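Local coordinates for RagB/SusD domain protein (PDB 5J90) that binds chitin and, as a SusD homolog, probably captures chitin chains at the outer membrane for a chitin utilization system, at residues His128-Thr131 / Pro136-Tyr139; Ser153-Tyr158 / Lys216-Leu221; Leu206-Ala211 / Tyr336-Glu341; Leu210-Val215 / Tyr439-Tyr444; Glu355-Gly360 / Leu417-Thr422. One frame throughout, in Å; residues are numbered along the deposited sequence.

Interaction 1: His128-Thr131 / Pro136-Tyr139; sequences HRMT and PIIY
Ile137 meets the helix segment His128-Thr131 through two methyl branches. Its CG2 lies 3.7 Å from Thr131 CA. The same methyl is 4.0 Å from Met130 CG. The other branch brings Ile137 CD1 to 3.9 Å from Thr131 CB, and both therefore converge on Thr131. The torsion of Ile137 explains this: CG1 sits between the backbone N and the carbonyl carbon (chi1 64°), and CG2 is anti to the carbonyl carbon. Of its side chain Met130 contributes only CG, since bends at chi2 and chi3 carry the sulfur away; its O also lies beside Ile137 CG2. No hydrogen bond joins the two segments, so the contact is purely van der Waals. It folds the chain that follows helix 113-134 back against the last turns of that helix, within the helical SusD fold, whose family belongs to the TPR clan. Thr131 turns its hydroxyl from the apolar patch: OG1, anti to the backbone N at chi1 179°, hydrogen-bonds Gly135 O and also Gln154 NE2. Ile137 is backbone hydrogen-bonded to Asp152. Further out, Tyr94 of helix 83-108 packs on both Met130 and Ile137, and Val157 of helix 154-177 covers Ile137.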
# COMPACT_ATOMS: atom_id res chain seq x y z
N HIS A 128 12.81 -11.82 -9.96
CA HIS A 128 11.82 -11.57 -8.89
C HIS A 128 12.52 -11.00 -7.66
O HIS A 128 11.97 -10.15 -6.95
CB HIS A 128 10.96 -12.81 -8.55
CG HIS A 128 11.59 -13.77 -7.58
ND1 HIS A 128 12.50 -14.73 -7.98
CD2 HIS A 128 11.46 -13.90 -6.24
CE1 HIS A 128 12.89 -15.42 -6.92
NE2 HIS A 128 12.28 -14.94 -5.85
N ARG A 129 13.76 -11.43 -7.41
CA ARG A 129 14.56 -10.88 -6.32
C ARG A 129 14.78 -9.38 -6.52
O ARG A 129 14.67 -8.58 -5.58
CB ARG A 129 15.89 -11.62 -6.21
CG ARG A 129 15.74 -13.05 -5.70
CD ARG A 129 16.93 -13.96 -6.10
NE ARG A 129 18.24 -13.35 -5.84
CZ ARG A 129 18.89 -13.38 -4.68
NH1 ARG A 129 18.36 -13.99 -3.62
NH2 ARG A 129 20.08 -12.81 -4.56
N MET A 130 15.08 -9.00 -7.76
CA MET A 130 15.30 -7.59 -8.09
C MET A 130 14.07 -6.73 -7.80
O MET A 130 14.17 -5.71 -7.12
CB MET A 130 15.70 -7.47 -9.56
CG MET A 130 16.24 -6.09 -9.94
SD MET A 130 17.92 -5.75 -9.32
CE MET A 130 18.88 -6.90 -10.30
N THR A 131 12.91 -7.14 -8.30
CA THR A 131 11.72 -6.33 -8.02
C THR A 131 11.31 -6.39 -6.55
O THR A 131 10.84 -5.40 -5.99
CB THR A 131 10.53 -6.65 -8.96
OG1 THR A 131 9.41 -5.83 -8.60
CG2 THR A 131 10.10 -8.10 -8.84
N PRO A 136 9.42 -1.02 -8.51
CA PRO A 136 9.53 -0.89 -9.97
C PRO A 136 10.94 -1.23 -10.44
O PRO A 136 11.91 -0.88 -9.76
CB PRO A 136 9.22 0.60 -10.21
CG PRO A 136 8.42 1.02 -8.99
CD PRO A 136 9.01 0.23 -7.86
N ILE A 137 11.04 -1.92 -11.57
CA ILE A 137 12.35 -2.22 -12.17
C ILE A 137 12.25 -2.15 -13.68
O ILE A 137 11.15 -2.11 -14.24
CB ILE A 137 12.88 -3.63 -11.76
CG1 ILE A 137 11.95 -4.73 -12.29
CG2 ILE A 137 13.07 -3.71 -10.24
CD1 ILE A 137 12.58 -6.13 -12.23
N ILE A 138 13.39 -2.15 -14.36
CA ILE A 138 13.41 -2.31 -15.80
C ILE A 138 13.10 -3.77 -16.14
O ILE A 138 13.73 -4.69 -15.62
CB ILE A 138 14.76 -1.88 -16.40
CG1 ILE A 138 14.96 -0.38 -16.20
CG2 ILE A 138 14.81 -2.24 -17.88
CD1 ILE A 138 16.36 0.12 -16.56
N TYR A 139 12.11 -3.99 -16.99
CA TYR A 139 11.76 -5.36 -17.36
C TYR A 139 11.35 -5.40 -18.83
O TYR A 139 12.15 -5.80 -19.68
CB TYR A 139 10.72 -5.96 -16.39
CG TYR A 139 10.80 -7.47 -16.26
CD1 TYR A 139 11.89 -8.08 -15.66
CD2 TYR A 139 9.77 -8.28 -16.73
CE1 TYR A 139 11.97 -9.46 -15.54
CE2 TYR A 139 9.85 -9.68 -16.62
CZ TYR A 139 10.95 -10.25 -16.02
OH TYR A 139 11.05 -11.62 -15.89

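Interaction 2: Ser153-Tyr158 / Lys216-Leu221; sequences SQEEVY and KVKPAL
Glu155 and Lys218 form a salt bridge between the first turn of helix 154-177 and the residue at the N-cap position of helix 219-231, joining two helix starts of the SusD fold near the surface. Glu155 OE2 accepts from Lys218 NZ at 2.8 Å with its anti lone pair, the one directed away from the other carboxylate oxygen. Glu155 reaches this place through a bend at chi2 (-96°), whereas the Lys218 chain is extended beyond CG and crosses it at about a right angle. The ammonium has a second acceptor: a water 2.9 Å from Lys218 NZ, which in turn donates to Glu155 O. Side chain and backbone of one glutamate therefore both serve the same lysine, directly and through water. Gln154 OE1 accepts from Trp501 N, and Lys216 NZ donates to Arg441 O and Ala505 O. Trp500 packs on Glu155 and Val217, and Pro506 of the second subunit touches Glu155. Backbone N-H groups at the start of helix 154-177 are satisfied by a capping box. Glu156 N donates to Ser153 OG at 3.1 Å with an N-H...O angle of 162°. In return, Ser153 N meets Glu156 OE1 at 2.9 Å from above the carboxylate plane, 49° out of it.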
# COMPACT_ATOMS: atom_id res chain seq x y z
N SER A 153 5.93 -0.98 -13.51
CA SER A 153 5.47 -1.06 -12.13
C SER A 153 5.67 -2.49 -11.62
O SER A 153 5.73 -3.44 -12.40
CB SER A 153 4.00 -0.68 -12.01
OG SER A 153 3.18 -1.70 -12.57
N GLN A 154 5.77 -2.65 -10.31
CA GLN A 154 5.89 -4.00 -9.77
C GLN A 154 4.69 -4.87 -10.12
O GLN A 154 4.84 -6.06 -10.40
CB GLN A 154 6.12 -3.97 -8.27
CG GLN A 154 6.35 -5.37 -7.70
CD GLN A 154 6.64 -5.32 -6.22
OE1 GLN A 154 5.75 -5.03 -5.42
NE2 GLN A 154 7.90 -5.58 -5.84
N GLU A 155 3.49 -4.28 -10.12
CA GLU A 155 2.29 -5.00 -10.52
C GLU A 155 2.42 -5.59 -11.92
O GLU A 155 2.07 -6.74 -12.17
CB GLU A 155 1.08 -4.06 -10.42
CG GLU A 155 -0.29 -4.73 -10.67
CD GLU A 155 -0.80 -4.60 -12.10
OE1 GLU A 155 -0.29 -3.75 -12.86
OE2 GLU A 155 -1.73 -5.35 -12.46
N GLU A 156 2.93 -4.78 -12.85
CA GLU A 156 3.18 -5.21 -14.22
C GLU A 156 4.25 -6.30 -14.29
O GLU A 156 4.11 -7.27 -15.05
CB GLU A 156 3.62 -4.02 -15.08
CG GLU A 156 2.49 -3.07 -15.41
CD GLU A 156 2.97 -1.69 -15.85
OE1 GLU A 156 4.20 -1.40 -15.85
OE2 GLU A 156 2.10 -0.87 -16.20
N VAL A 157 5.32 -6.15 -13.51
CA VAL A 157 6.39 -7.15 -13.52
C VAL A 157 5.86 -8.51 -13.06
O VAL A 157 6.14 -9.54 -13.69
CB VAL A 157 7.61 -6.71 -12.68
CG1 VAL A 157 8.66 -7.82 -12.66
CG2 VAL A 157 8.21 -5.42 -13.26
N TYR A 158 5.09 -8.53 -11.98
CA TYR A 158 4.52 -9.79 -11.49
C TYR A 158 3.63 -10.46 -12.54
O TYR A 158 3.74 -11.67 -12.77
CB TYR A 158 3.80 -9.60 -10.14
CG TYR A 158 4.71 -9.94 -8.98
CD1 TYR A 158 5.74 -9.08 -8.60
CD2 TYR A 158 4.59 -11.15 -8.30
CE1 TYR A 158 6.60 -9.41 -7.56
CE2 TYR A 158 5.44 -11.49 -7.26
CZ TYR A 158 6.46 -10.63 -6.90
OH TYR A 158 7.30 -10.99 -5.87
N LYS A 216 -1.77 -10.32 -0.12
CA LYS A 216 -2.38 -9.14 0.53
C LYS A 216 -2.83 -8.10 -0.48
O LYS A 216 -3.84 -7.42 -0.25
CB LYS A 216 -1.45 -8.51 1.58
CG LYS A 216 -0.99 -9.49 2.66
CD LYS A 216 -0.64 -8.85 4.01
CE LYS A 216 0.47 -7.85 3.90
NZ LYS A 216 0.92 -7.42 5.27
N VAL A 217 -2.12 -7.94 -1.58
CA VAL A 217 -2.45 -6.90 -2.55
C VAL A 217 -3.46 -7.39 -3.60
O VAL A 217 -4.32 -6.63 -4.05
CB VAL A 217 -1.16 -6.32 -3.22
CG1 VAL A 217 -0.50 -7.35 -4.13
CG2 VAL A 217 -1.48 -5.06 -4.00
N LYS A 218 -3.37 -8.66 -3.98
CA LYS A 218 -4.25 -9.24 -5.00
C LYS A 218 -4.60 -10.68 -4.62
O LYS A 218 -4.14 -11.63 -5.26
CB LYS A 218 -3.55 -9.28 -6.37
CG LYS A 218 -3.72 -8.07 -7.29
CD LYS A 218 -3.17 -8.41 -8.68
CE LYS A 218 -3.10 -7.21 -9.63
NZ LYS A 218 -2.51 -7.60 -10.97
N PRO A 219 -5.42 -10.87 -3.57
CA PRO A 219 -5.73 -12.24 -3.15
C PRO A 219 -6.38 -13.10 -4.23
O PRO A 219 -6.17 -14.31 -4.21
CB PRO A 219 -6.68 -12.06 -1.96
CG PRO A 219 -7.18 -10.66 -2.07
CD PRO A 219 -6.06 -9.87 -2.70
N ALA A 220 -7.14 -12.51 -5.15
CA ALA A 220 -7.74 -13.30 -6.22
C ALA A 220 -6.69 -13.88 -7.16
O ALA A 220 -6.75 -15.06 -7.52
CB ALA A 220 -8.79 -12.48 -7.00
N LEU A 221 -5.72 -13.07 -7.56
CA LEU A 221 -4.66 -13.55 -8.45
C LEU A 221 -3.73 -14.50 -7.71
O LEU A 221 -3.26 -15.48 -8.29
CB LEU A 221 -3.86 -12.39 -9.03
CG LEU A 221 -2.79 -12.78 -10.06
CD1 LEU A 221 -3.43 -13.49 -11.25
CD2 LEU A 221 -2.02 -11.55 -10.53
O HOH W 1 0.20 -8.63 -11.06

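Interaction 3: Leu206-Ala211 / Tyr336-Glu341; sequences LRLRLA and YFLRAE
Arg209 and Leu338 mark the nearest backbone approach of the two helical segments, with 6.9 Å between Arg209 CA and Leu338 CA. The axes of the short segments come within 10.1 Å and cross at 45°, their N-to-C directions inclined to each other rather than opposed. Two leucines fill the space between the axes, making this an apolar helix-to-helix contact within the helical part of the SusD fold. Leu208 and Leu338 lie alongside one another and point opposite ways: Leu208 CD2 stands 3.6 Å from Leu338 CB, and Leu208 CG is 3.8 Å from the same atom. Leu338 in return sends CD1 to the opposite backbone, 3.8 Å from Arg209 N. Leu208 thus lies against the base of the Leu338 side chain, while Leu338 ends on the backbone at Arg209. With CG anti to the backbone N (chi1 -179°), Leu208 points across the interface, and its CD2 also touches Arg339 CG, at 4.0 Å, where the two side chains cross at about a right angle. The arginines give only aliphatic carbon or backbone to this apolar contact, and their charged ends lead to other partners: Arg209 to Glu334 in a salt bridge and His128 in a hydrogen bond, Arg339 to Met349 O. Helix 219-231 covers Leu208 with Ala226 and Ala229, while helix 413-428 meets Leu338 through Lys424 and helix 353-368 meets Arg339 through Leu356.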
# COMPACT_ATOMS: atom_id res chain seq x y z
N LEU A 206 8.18 -22.00 -7.95
CA LEU A 206 8.47 -20.57 -8.03
C LEU A 206 7.17 -19.79 -8.25
O LEU A 206 6.97 -18.74 -7.62
CB LEU A 206 9.47 -20.32 -9.16
CG LEU A 206 9.95 -18.90 -9.44
CD1 LEU A 206 10.44 -18.22 -8.17
CD2 LEU A 206 11.05 -18.93 -10.51
N ARG A 207 6.28 -20.29 -9.11
CA ARG A 207 4.97 -19.67 -9.26
C ARG A 207 4.23 -19.60 -7.92
O ARG A 207 3.63 -18.59 -7.59
CB ARG A 207 4.10 -20.42 -10.28
CG ARG A 207 2.74 -19.74 -10.48
CD ARG A 207 1.73 -20.57 -11.29
NE ARG A 207 2.30 -21.08 -12.53
CZ ARG A 207 2.54 -20.35 -13.62
NH1 ARG A 207 2.25 -19.05 -13.66
NH2 ARG A 207 3.09 -20.94 -14.69
N LEU A 208 4.27 -20.69 -7.16
CA LEU A 208 3.61 -20.71 -5.86
C LEU A 208 4.20 -19.68 -4.90
O LEU A 208 3.45 -18.99 -4.19
CB LEU A 208 3.66 -22.13 -5.26
CG LEU A 208 2.99 -22.35 -3.91
CD1 LEU A 208 1.49 -22.01 -3.96
CD2 LEU A 208 3.20 -23.79 -3.44
N ARG A 209 5.52 -19.54 -4.88
CA ARG A 209 6.16 -18.50 -4.09
C ARG A 209 5.66 -17.11 -4.48
O ARG A 209 5.30 -16.30 -3.62
CB ARG A 209 7.69 -18.57 -4.25
CG ARG A 209 8.41 -17.38 -3.62
CD ARG A 209 9.88 -17.32 -3.99
NE ARG A 209 10.68 -18.29 -3.25
CZ ARG A 209 12.00 -18.41 -3.38
NH1 ARG A 209 12.65 -17.63 -4.23
NH2 ARG A 209 12.66 -19.32 -2.67
N LEU A 210 5.65 -16.83 -5.78
CA LEU A 210 5.24 -15.51 -6.26
C LEU A 210 3.75 -15.25 -5.99
O LEU A 210 3.35 -14.12 -5.68
CB LEU A 210 5.57 -15.33 -7.75
CG LEU A 210 7.05 -15.40 -8.09
CD1 LEU A 210 7.25 -15.26 -9.60
CD2 LEU A 210 7.87 -14.38 -7.33
N ALA A 211 2.95 -16.31 -6.08
CA ALA A 211 1.53 -16.20 -5.78
C ALA A 211 1.29 -15.83 -4.32
O ALA A 211 0.52 -14.91 -4.02
CB ALA A 211 0.83 -17.50 -6.14
N TYR A 336 6.35 -27.12 0.98
CA TYR A 336 5.40 -27.57 1.99
C TYR A 336 4.85 -26.42 2.82
O TYR A 336 3.65 -26.39 3.12
CB TYR A 336 6.03 -28.62 2.92
CG TYR A 336 6.22 -29.96 2.26
CD1 TYR A 336 7.46 -30.35 1.76
CD2 TYR A 336 5.15 -30.85 2.12
CE1 TYR A 336 7.64 -31.59 1.16
CE2 TYR A 336 5.32 -32.08 1.51
CZ TYR A 336 6.56 -32.44 1.03
OH TYR A 336 6.72 -33.67 0.43
N PHE A 337 5.70 -25.46 3.19
CA PHE A 337 5.23 -24.33 4.00
C PHE A 337 4.37 -23.37 3.19
O PHE A 337 3.45 -22.75 3.73
CB PHE A 337 6.41 -23.61 4.66
CG PHE A 337 7.17 -24.47 5.65
CD1 PHE A 337 6.50 -25.12 6.69
CD2 PHE A 337 8.54 -24.66 5.52
CE1 PHE A 337 7.20 -25.92 7.60
CE2 PHE A 337 9.23 -25.46 6.42
CZ PHE A 337 8.56 -26.08 7.46
N LEU A 338 4.64 -23.26 1.89
CA LEU A 338 3.78 -22.49 1.00
C LEU A 338 2.41 -23.16 0.92
O LEU A 338 1.38 -22.50 1.05
CB LEU A 338 4.40 -22.38 -0.39
CG LEU A 338 5.50 -21.33 -0.49
CD1 LEU A 338 6.30 -21.56 -1.75
CD2 LEU A 338 4.89 -19.93 -0.50
N ARG A 339 2.40 -24.48 0.71
CA ARG A 339 1.13 -25.21 0.66
C ARG A 339 0.39 -25.16 1.99
O ARG A 339 -0.84 -25.05 2.00
CB ARG A 339 1.36 -26.66 0.22
CG ARG A 339 1.80 -26.80 -1.24
CD ARG A 339 2.38 -28.20 -1.50
NE ARG A 339 1.34 -29.21 -1.43
CZ ARG A 339 1.55 -30.51 -1.24
NH1 ARG A 339 2.77 -31.02 -1.07
NH2 ARG A 339 0.51 -31.32 -1.21
N ALA A 340 1.12 -25.21 3.10
CA ALA A 340 0.49 -25.11 4.42
C ALA A 340 -0.25 -23.79 4.58
O ALA A 340 -1.39 -23.76 5.03
CB ALA A 340 1.53 -25.29 5.53
N GLU A 341 0.40 -22.69 4.21
CA GLU A 341 -0.26 -21.39 4.27
C GLU A 341 -1.45 -21.34 3.31
O GLU A 341 -2.51 -20.81 3.66
CB GLU A 341 0.72 -20.27 3.95
CG GLU A 341 0.01 -18.92 3.95
CD GLU A 341 0.92 -17.72 3.79
OE1 GLU A 341 2.16 -17.86 3.75
OE2 GLU A 341 0.37 -16.60 3.72

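Interaction 4: Leu210-Val215 / Tyr439-Tyr444; sequences LAMRIV and YRRTGY
Arg441 leans on the C-terminal end of helix 196-213, so that two helix ends of the SusD fold, the other being that of helix 432-442, meet largely through one buried arginine side chain. Close contact without hydrogen bonding comes first. Arg441 CD lies 3.4 Å from both Met212 O and Arg213 O, carbonyl oxygens at a helix end that probably favour the positive group. Met212 CG is 3.6 Å from Arg441 NH2, and Val215 CG1 is equally far from Arg441 NH1. Flat-group packing follows: Met212 O sits 3.2 Å above one guanidinium face, toward its rim, and Thr442 CG2 lies over the centre of the opposite face. A bend at chi3 (65°) turns the otherwise extended Arg441 chain into this slot. Polar bonds hold its ends, with salt bridges from NH1 to Glu341 and from NH2 to Asp438; Arg213 has its own in Glu434 and Asp132, which probably offsets the proximity of the two like charges. Between the arginines, one water accepts from Arg441 NE and from Arg213 NH2, each at 2.8 Å.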
# COMPACT_ATOMS: atom_id res chain seq x y z
N LEU A 210 5.65 -16.83 -5.78
CA LEU A 210 5.24 -15.51 -6.26
C LEU A 210 3.75 -15.25 -5.99
O LEU A 210 3.35 -14.12 -5.68
CB LEU A 210 5.57 -15.33 -7.75
CG LEU A 210 7.05 -15.40 -8.09
CD1 LEU A 210 7.25 -15.26 -9.60
CD2 LEU A 210 7.87 -14.38 -7.33
N ALA A 211 2.95 -16.31 -6.08
CA ALA A 211 1.53 -16.20 -5.78
C ALA A 211 1.29 -15.83 -4.32
O ALA A 211 0.52 -14.91 -4.02
CB ALA A 211 0.83 -17.50 -6.14
N MET A 212 1.97 -16.50 -3.39
CA MET A 212 1.76 -16.19 -1.98
C MET A 212 2.26 -14.79 -1.66
O MET A 212 1.68 -14.10 -0.82
CB MET A 212 2.42 -17.23 -1.07
CG MET A 212 1.77 -17.32 0.30
SD MET A 212 0.05 -17.91 0.25
CE MET A 212 0.31 -19.60 -0.31
N ARG A 213 3.33 -14.35 -2.34
CA ARG A 213 3.84 -13.00 -2.13
C ARG A 213 2.77 -11.94 -2.28
O ARG A 213 2.79 -10.94 -1.56
CB ARG A 213 4.98 -12.69 -3.11
CG ARG A 213 5.68 -11.36 -2.82
CD ARG A 213 6.83 -11.53 -1.83
NE ARG A 213 8.00 -12.09 -2.51
CZ ARG A 213 8.64 -13.21 -2.16
NH1 ARG A 213 9.67 -13.62 -2.89
NH2 ARG A 213 8.27 -13.92 -1.10
N ILE A 214 1.86 -12.14 -3.23
CA ILE A 214 0.90 -11.09 -3.58
C ILE A 214 -0.47 -11.28 -2.91
O ILE A 214 -1.43 -10.61 -3.28
CB ILE A 214 0.75 -10.93 -5.11
CG1 ILE A 214 0.10 -12.16 -5.76
CG2 ILE A 214 2.12 -10.65 -5.74
CD1 ILE A 214 -0.31 -11.94 -7.21
N VAL A 215 -0.55 -12.15 -1.91
CA VAL A 215 -1.86 -12.46 -1.33
C VAL A 215 -2.54 -11.27 -0.63
O VAL A 215 -3.78 -11.23 -0.56
CB VAL A 215 -1.79 -13.70 -0.40
CG1 VAL A 215 -1.07 -13.37 0.91
CG2 VAL A 215 -3.19 -14.24 -0.13
N TYR A 439 9.21 -11.89 5.66
CA TYR A 439 9.07 -11.11 6.88
C TYR A 439 8.32 -9.82 6.59
O TYR A 439 7.45 -9.40 7.37
CB TYR A 439 10.44 -10.78 7.50
CG TYR A 439 10.30 -9.83 8.66
CD1 TYR A 439 9.95 -10.29 9.93
CD2 TYR A 439 10.46 -8.45 8.48
CE1 TYR A 439 9.80 -9.41 10.99
CE2 TYR A 439 10.31 -7.57 9.54
CZ TYR A 439 9.98 -8.05 10.79
OH TYR A 439 9.83 -7.17 11.84
N ARG A 440 8.65 -9.17 5.49
CA ARG A 440 7.92 -7.95 5.13
C ARG A 440 6.43 -8.26 4.94
O ARG A 440 5.57 -7.54 5.46
CB ARG A 440 8.53 -7.30 3.88
CG ARG A 440 9.85 -6.58 4.15
CD ARG A 440 10.46 -5.99 2.88
NE ARG A 440 11.00 -7.04 2.00
CZ ARG A 440 11.25 -6.86 0.71
NH1 ARG A 440 11.00 -5.68 0.14
NH2 ARG A 440 11.73 -7.85 -0.02
N ARG A 441 6.12 -9.33 4.21
CA ARG A 441 4.72 -9.66 3.97
C ARG A 441 3.95 -10.05 5.22
O ARG A 441 2.85 -9.57 5.44
CB ARG A 441 4.60 -10.76 2.92
CG ARG A 441 3.14 -11.15 2.65
CD ARG A 441 3.05 -12.18 1.56
NE ARG A 441 3.66 -13.45 1.93
CZ ARG A 441 3.03 -14.45 2.54
NH1 ARG A 441 1.75 -14.35 2.89
NH2 ARG A 441 3.69 -15.57 2.82
N THR A 442 4.53 -10.92 6.05
CA THR A 442 3.78 -11.55 7.14
C THR A 442 4.06 -10.98 8.52
O THR A 442 3.25 -11.15 9.43
CB THR A 442 4.06 -13.07 7.22
OG1 THR A 442 5.42 -13.30 7.65
CG2 THR A 442 3.80 -13.75 5.89
N GLY A 443 5.22 -10.35 8.70
CA GLY A 443 5.67 -9.92 10.01
C GLY A 443 6.27 -11.04 10.85
O GLY A 443 6.52 -10.84 12.04
N TYR A 444 6.50 -12.20 10.25
CA TYR A 444 6.99 -13.37 10.98
C TYR A 444 8.30 -13.88 10.38
O TYR A 444 8.57 -13.64 9.21
CB TYR A 444 5.95 -14.50 10.93
CG TYR A 444 4.61 -14.15 11.56
CD1 TYR A 444 4.54 -13.55 12.81
CD2 TYR A 444 3.42 -14.43 10.90
CE1 TYR A 444 3.31 -13.23 13.39
CE2 TYR A 444 2.19 -14.11 11.46
CZ TYR A 444 2.14 -13.52 12.70
OH TYR A 444 0.92 -13.21 13.27
O HOH W 2 6.07 -14.20 0.68

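Interaction 5: Glu355-Gly360 / Leu417-Thr422; sequences ELYEAG and LQKIIT
Tyr357 presents the edge of its ring to Lys419 O, which lies near the ring plane, 3.4 Å from CE1. Ile420 N stands obliquely to the ring, 3.8 Å from the same Tyr357 CE1. This side of the ring runs along the backbone of helix 413-428: Tyr357 CD1 is 3.8 Å from Ile420 CG1 and equally close to Ile420 CA, while Tyr357 OH lies 3.6 Å from Lys419 CB. Outside the two segments, the ring of Trp407 meets that of Tyr357, with the planes at about 50°. The tyrosine reaches across because CG is anti to the backbone N (chi1 173°), which aims the ring from helix 353-368 at the opposing helix, where Tyr357 CA and Ile420 CA are 6.2 Å apart. No hydrogen bond links the two segments; the polar ends are held by the chain at 404-406 instead. Tyr357 OH bonds Val405 O, and Lys419 NZ, swung by a bend at chi4, bonds Thr404 O and Ala406 O. The contact pairs helices 353-368 and 413-428 within the helix-rich SusD fold, its centre about 17 Å from the centre of the chain.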
# COMPACT_ATOMS: atom_id res chain seq x y z
N GLU A 355 -0.83 -31.14 8.27
CA GLU A 355 -0.06 -32.18 7.59
C GLU A 355 1.11 -31.58 6.82
O GLU A 355 2.23 -32.10 6.84
CB GLU A 355 -0.94 -32.95 6.59
CG GLU A 355 -2.01 -33.86 7.20
CD GLU A 355 -2.94 -34.44 6.14
OE1 GLU A 355 -3.10 -33.83 5.06
OE2 GLU A 355 -3.51 -35.52 6.40
N LEU A 356 0.84 -30.47 6.14
CA LEU A 356 1.83 -29.83 5.28
C LEU A 356 2.92 -29.16 6.11
O LEU A 356 4.11 -29.25 5.78
CB LEU A 356 1.13 -28.83 4.36
CG LEU A 356 0.26 -29.53 3.31
CD1 LEU A 356 -0.74 -28.55 2.70
CD2 LEU A 356 1.12 -30.16 2.23
N TYR A 357 2.53 -28.52 7.22
CA TYR A 357 3.48 -27.95 8.18
C TYR A 357 4.44 -29.01 8.70
O TYR A 357 5.66 -28.82 8.69
CB TYR A 357 2.69 -27.33 9.33
CG TYR A 357 3.47 -26.81 10.52
CD1 TYR A 357 4.28 -25.67 10.42
CD2 TYR A 357 3.36 -27.42 11.77
CE1 TYR A 357 4.96 -25.17 11.52
CE2 TYR A 357 4.04 -26.93 12.87
CZ TYR A 357 4.83 -25.79 12.74
OH TYR A 357 5.50 -25.26 13.82
N GLU A 358 3.89 -30.13 9.15
CA GLU A 358 4.73 -31.17 9.74
C GLU A 358 5.61 -31.83 8.68
O GLU A 358 6.75 -32.19 8.96
CB GLU A 358 3.87 -32.19 10.49
CG GLU A 358 3.17 -31.57 11.69
CD GLU A 358 2.44 -32.57 12.57
OE1 GLU A 358 2.29 -33.75 12.16
OE2 GLU A 358 2.02 -32.16 13.67
N ALA A 359 5.08 -31.97 7.46
CA ALA A 359 5.87 -32.51 6.36
C ALA A 359 7.02 -31.58 5.98
O ALA A 359 8.10 -32.04 5.61
CB ALA A 359 4.99 -32.80 5.15
N GLY A 360 6.80 -30.27 6.06
CA GLY A 360 7.86 -29.32 5.77
C GLY A 360 9.00 -29.40 6.77
O GLY A 360 10.18 -29.35 6.39
N LEU A 417 -0.16 -19.17 11.21
CA LEU A 417 0.75 -18.60 10.22
C LEU A 417 2.11 -18.32 10.84
O LEU A 417 3.13 -18.58 10.21
CB LEU A 417 0.16 -17.33 9.60
CG LEU A 417 1.01 -16.70 8.49
CD1 LEU A 417 1.18 -17.66 7.33
CD2 LEU A 417 0.38 -15.39 8.01
N GLN A 418 2.14 -17.80 12.07
CA GLN A 418 3.41 -17.56 12.75
C GLN A 418 4.23 -18.84 12.87
O GLN A 418 5.45 -18.82 12.68
CB GLN A 418 3.18 -16.90 14.11
CG GLN A 418 4.47 -16.53 14.84
CD GLN A 418 4.21 -15.84 16.17
OE1 GLN A 418 3.07 -15.76 16.64
NE2 GLN A 418 5.27 -15.35 16.80
N LYS A 419 3.57 -19.96 13.18
CA LYS A 419 4.27 -21.24 13.28
C LYS A 419 4.84 -21.63 11.93
O LYS A 419 6.02 -21.99 11.82
CB LYS A 419 3.33 -22.33 13.80
CG LYS A 419 3.01 -22.21 15.28
CD LYS A 419 1.93 -23.21 15.68
CE LYS A 419 1.51 -23.02 17.13
NZ LYS A 419 2.51 -23.59 18.10
N ILE A 420 4.00 -21.57 10.90
CA ILE A 420 4.43 -21.93 9.55
C ILE A 420 5.63 -21.09 9.08
O ILE A 420 6.64 -21.63 8.60
CB ILE A 420 3.26 -21.78 8.55
CG1 ILE A 420 2.21 -22.86 8.84
CG2 ILE A 420 3.76 -21.88 7.12
CD1 ILE A 420 0.87 -22.61 8.15
N ILE A 421 5.52 -19.78 9.23
CA ILE A 421 6.59 -18.90 8.75
C ILE A 421 7.86 -19.05 9.59
O ILE A 421 8.97 -18.95 9.07
CB ILE A 421 6.13 -17.43 8.68
CG1 ILE A 421 4.91 -17.27 7.76
CG2 ILE A 421 7.28 -16.53 8.21
CD1 ILE A 421 5.13 -17.72 6.33
N THR A 422 7.72 -19.30 10.90
CA THR A 422 8.90 -19.53 11.74
C THR A 422 9.68 -20.75 11.23
O THR A 422 10.90 -20.69 11.06
CB THR A 422 8.52 -19.74 13.22
OG1 THR A 422 7.94 -18.53 13.73
CG2 THR A 422 9.74 -20.09 14.06

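In the fold
From the N terminus, interaction 1 closes a short turn at the end of helix 113-134 before interaction 2 opens on helix 154-177, and the two contacts touch. Interaction 2 then spans helix 196-213 to reach the start of helix 219-231. Interactions 3 and 4 both start on that spanned helix, so each crosses interaction 2 along the chain. Interaction 3 ties it to helix 332-344, and interaction 4, closing a much longer loop, to helix 432-442. Interaction 5, between helices 353-368 and 413-428, falls within the span of interaction 4 and after interaction 3, which it touches where Phe337 packs on Gly360. It lies on the opposite side of the chain's centre from interaction 1.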